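Local coordinates for protein adenylate kinase (Desulfovibrio gigas, PDB 2XB4) that probably catalyses the reversible transfer of the terminal phosphate of ATP to AMP, giving two ADP, and carries a zinc ion on four side chains, at residues Asn107-Ile112 against Phe200-Leu205. Sequence-based numbering, arbitrary orientation.
Sequences NFVIEI and FVYIEL
Val109 O accepts the N-H of Ile203 (2.7 Å) between two parallel strands of the five-stranded sheet of the CORE domain, a P-loop NTPase fold. Strand 201-205 is the sheet's edge within the chain; 108-112 also bonds to strand 2-6. The segment axes run nearly parallel, 4.7 Å apart at closest.

Five backbone hydrogen bonds join them. Val109 N also donates to Val201 O. Glu111 likewise donates to Ile203 O and accepts from Leu205 N. Val201 N reaches Asn107 O from above the carbonyl plane.

On one face, Phe108 lies beside Val201, and Ile110 CG2 meets Leu205 CD1 at 3.6 Å; helix 211-222 packs there. On the other, Val109 CG1 meets Tyr202 CE1 at 3.4 Å. Val109 CG2 touches Phe200 CE1, just before the strand.

Glu204 OE2 pairs with Lys192 of helix 184-192. One water donates to both Glu204 OE2 and Glu111 OE1, which are 4.4 Å apart. With CG anti to the backbone N (chi1 178°) and the chain extended, Glu111 brings OE1 to the Tyr202 ring edge, in the ring plane; carboxylate and ring are 68° apart. Tyr202 OH donates to Glu111 OE1 at 2.6 Å, the hydroxyl oxygen lying 41° out of the carboxylate plane.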
ATOM      1  N   ASN A 107      15.839 -23.883 -29.154  1.00 18.07           N
ATOM      2  CA  ASN A 107      17.216 -23.506 -29.493  1.00 18.77           C
ATOM      3  C   ASN A 107      18.021 -23.262 -28.235  1.00 17.44           C
ATOM      4  O   ASN A 107      19.195 -23.579 -28.205  1.00 19.67           O
ATOM      5  CB  ASN A 107      17.266 -22.254 -30.406  1.00 19.71           C
ATOM      6  CG  ASN A 107      16.565 -22.491 -31.741  1.00 24.39           C
ATOM      7  OD1 ASN A 107      17.009 -23.302 -32.538  1.00 30.86           O
ATOM      8  ND2 ASN A 107      15.423 -21.871 -31.937  1.00 18.75           N
ATOM      9  N   PHE A 108      17.420 -22.694 -27.196  1.00 15.55           N
ATOM     10  CA  PHE A 108      18.112 -22.419 -25.967  1.00 17.12           C
ATOM     11  C   PHE A 108      17.175 -22.611 -24.779  1.00 16.89           C
ATOM     12  O   PHE A 108      15.989 -22.277 -24.854  1.00 15.04           O
ATOM     13  CB  PHE A 108      18.594 -20.950 -25.951  1.00 18.18           C
ATOM     14  CG  PHE A 108      19.671 -20.653 -27.008  1.00 21.26           C
ATOM     15  CD1 PHE A 108      19.334 -20.120 -28.265  1.00 22.48           C
ATOM     16  CD2 PHE A 108      21.011 -20.931 -26.736  1.00 20.56           C
ATOM     17  CE1 PHE A 108      20.320 -19.845 -29.231  1.00 22.31           C
ATOM     18  CE2 PHE A 108      22.036 -20.685 -27.735  1.00 22.62           C
ATOM     19  CZ  PHE A 108      21.687 -20.134 -28.972  1.00 26.71           C
ATOM     20  N   VAL A 109      17.733 -23.012 -23.646  1.00 15.03           N
ATOM     21  CA  VAL A 109      16.934 -22.973 -22.417  1.00 15.17           C
ATOM     22  C   VAL A 109      17.806 -22.224 -21.455  1.00 15.13           C
ATOM     23  O   VAL A 109      19.005 -22.568 -21.269  1.00 16.62           O
ATOM     24  CB  VAL A 109      16.619 -24.430 -21.856  1.00 14.23           C
ATOM     25  CG1 VAL A 109      16.040 -24.383 -20.402  1.00 15.22           C
ATOM     26  CG2 VAL A 109      15.701 -25.132 -22.791  1.00 16.48           C
ATOM     27  N   ILE A 110      17.245 -21.190 -20.851  1.00 15.04           N
ATOM     28  CA  ILE A 110      18.025 -20.385 -19.874  1.00 13.80           C
ATOM     29  C   ILE A 110      17.533 -20.660 -18.438  1.00 15.40           C
ATOM     30  O   ILE A 110      16.329 -20.598 -18.163  1.00 15.81           O
ATOM     31  CB  ILE A 110      17.827 -18.907 -20.163  1.00 14.94           C
ATOM     32  CG1 ILE A 110      18.477 -18.554 -21.529  1.00 16.35           C
ATOM     33  CG2 ILE A 110      18.472 -17.977 -19.037  1.00 14.39           C
ATOM     34  CD1 ILE A 110      18.097 -17.125 -22.046  1.00 17.16           C
ATOM     35  N   GLU A 111      18.448 -20.886 -17.507  1.00 13.97           N
ATOM     36  CA  GLU A 111      18.039 -21.037 -16.122  1.00 13.90           C
ATOM     37  C   GLU A 111      18.829 -20.029 -15.315  1.00 12.96           C
ATOM     38  O   GLU A 111      20.070 -20.020 -15.377  1.00 15.80           O
ATOM     39  CB  GLU A 111      18.293 -22.470 -15.613  1.00 15.54           C
ATOM     40  CG  GLU A 111      17.924 -22.642 -14.138  1.00 14.37           C
ATOM     41  CD  GLU A 111      18.619 -23.858 -13.433  1.00 19.61           C
ATOM     42  OE1 GLU A 111      19.253 -24.744 -14.077  1.00 21.87           O
ATOM     43  OE2 GLU A 111      18.532 -23.882 -12.194  1.00 21.90           O
ATOM     44  N   ILE A 112      18.130 -19.196 -14.540  1.00 11.88           N
ATOM     45  CA  ILE A 112      18.805 -18.299 -13.606  1.00 12.56           C
ATOM     46  C   ILE A 112      18.874 -19.008 -12.232  1.00 14.09           C
ATOM     47  O   ILE A 112      17.841 -19.387 -11.680  1.00 16.09           O
ATOM     48  CB  ILE A 112      18.072 -16.965 -13.473  1.00 12.42           C
ATOM     49  CG1 ILE A 112      17.899 -16.354 -14.887  1.00 17.35           C
ATOM     50  CG2 ILE A 112      18.913 -16.033 -12.490  1.00 12.81           C
ATOM     51  CD1 ILE A 112      16.975 -15.165 -14.888  1.00 24.23           C
ATOM     52  N   PHE A 200      19.864 -28.604 -28.462  1.00 23.23           N
ATOM     53  CA  PHE A 200      19.730 -27.207 -27.950  1.00 21.60           C
ATOM     54  C   PHE A 200      20.754 -26.883 -26.874  1.00 21.42           C
ATOM     55  O   PHE A 200      21.400 -27.791 -26.371  1.00 23.21           O
ATOM     56  CB  PHE A 200      18.286 -26.828 -27.532  1.00 21.47           C
ATOM     57  CG  PHE A 200      17.677 -27.693 -26.400  1.00 18.40           C
ATOM     58  CD1 PHE A 200      17.955 -27.417 -25.078  1.00 17.20           C
ATOM     59  CD2 PHE A 200      16.836 -28.767 -26.716  1.00 17.32           C
ATOM     60  CE1 PHE A 200      17.348 -28.167 -24.025  1.00 16.51           C
ATOM     61  CE2 PHE A 200      16.151 -29.517 -25.685  1.00 16.42           C
ATOM     62  CZ  PHE A 200      16.441 -29.214 -24.318  1.00 12.60           C
ATOM     63  N   VAL A 201      20.959 -25.604 -26.576  1.00 18.97           N
ATOM     64  CA  VAL A 201      21.964 -25.251 -25.625  1.00 19.97           C
ATOM     65  C   VAL A 201      21.305 -24.819 -24.290  1.00 19.45           C
ATOM     66  O   VAL A 201      20.376 -24.057 -24.289  1.00 16.27           O
ATOM     67  CB  VAL A 201      22.903 -24.151 -26.207  1.00 20.06           C
ATOM     68  CG1 VAL A 201      23.809 -23.566 -25.128  1.00 25.41           C
ATOM     69  CG2 VAL A 201      23.782 -24.661 -27.495  1.00 19.78           C
ATOM     70  N   TYR A 202      21.794 -25.356 -23.168  1.00 18.26           N
ATOM     71  CA  TYR A 202      21.231 -25.046 -21.854  1.00 18.02           C
ATOM     72  C   TYR A 202      22.187 -24.056 -21.173  1.00 19.55           C
ATOM     73  O   TYR A 202      23.398 -24.353 -20.975  1.00 19.52           O
ATOM     74  CB  TYR A 202      21.136 -26.312 -21.020  1.00 17.18           C
ATOM     75  CG  TYR A 202      20.341 -26.120 -19.686  1.00 15.90           C
ATOM     76  CD1 TYR A 202      18.961 -26.305 -19.655  1.00 17.64           C
ATOM     77  CD2 TYR A 202      21.000 -25.789 -18.488  1.00 18.19           C
ATOM     78  CE1 TYR A 202      18.234 -26.206 -18.465  1.00 15.89           C
ATOM     79  CE2 TYR A 202      20.260 -25.630 -17.245  1.00 15.78           C
ATOM     80  CZ  TYR A 202      18.889 -25.877 -17.276  1.00 15.38           C
ATOM     81  OH  TYR A 202      18.088 -25.826 -16.164  1.00 14.82           O
ATOM     82  N   ILE A 203      21.677 -22.862 -20.895  1.00 16.72           N
ATOM     83  CA  ILE A 203      22.527 -21.780 -20.360  1.00 18.02           C
ATOM     84  C   ILE A 203      22.190 -21.611 -18.861  1.00 18.34           C
ATOM     85  O   ILE A 203      21.019 -21.489 -18.529  1.00 16.55           O
ATOM     86  CB  ILE A 203      22.258 -20.472 -21.100  1.00 18.57           C
ATOM     87  CG1 ILE A 203      22.720 -20.608 -22.571  1.00 16.49           C
ATOM     88  CG2 ILE A 203      23.114 -19.243 -20.445  1.00 19.08           C
ATOM     89  CD1 ILE A 203      22.397 -19.310 -23.421  1.00 22.65           C
ATOM     90  N   GLU A 204      23.208 -21.628 -17.985  1.00 18.18           N
ATOM     91  CA  GLU A 204      23.000 -21.428 -16.543  1.00 19.23           C
ATOM     92  C   GLU A 204      23.576 -20.068 -16.228  1.00 21.73           C
ATOM     93  O   GLU A 204      24.765 -19.806 -16.549  1.00 22.66           O
ATOM     94  CB  GLU A 204      23.796 -22.486 -15.782  1.00 21.34           C
ATOM     95  CG  GLU A 204      23.208 -23.912 -15.865  1.00 22.76           C
ATOM     96  CD  GLU A 204      24.040 -24.882 -15.013  1.00 33.27           C
ATOM     97  OE1 GLU A 204      25.231 -24.634 -14.795  1.00 42.93           O
ATOM     98  OE2 GLU A 204      23.523 -25.872 -14.522  1.00 36.22           O
ATOM     99  N   LEU A 205      22.753 -19.180 -15.701  1.00 19.36           N
ATOM    100  CA  LEU A 205      23.158 -17.844 -15.325  1.00 21.23           C
ATOM    101  C   LEU A 205      23.275 -17.764 -13.800  1.00 22.38           C
ATOM    102  O   LEU A 205      22.337 -18.132 -13.074  1.00 22.05           O
ATOM    103  CB  LEU A 205      22.079 -16.867 -15.816  1.00 21.51           C
ATOM    104  CG  LEU A 205      21.977 -16.717 -17.326  1.00 21.99           C
ATOM    105  CD1 LEU A 205      20.846 -15.614 -17.658  1.00 21.22           C
ATOM    106  CD2 LEU A 205      23.394 -16.324 -17.953  1.00 21.10           C
TER
HETATM  107  O   HOH W   1      21.314 -26.385 -13.362  1.00 14.70           O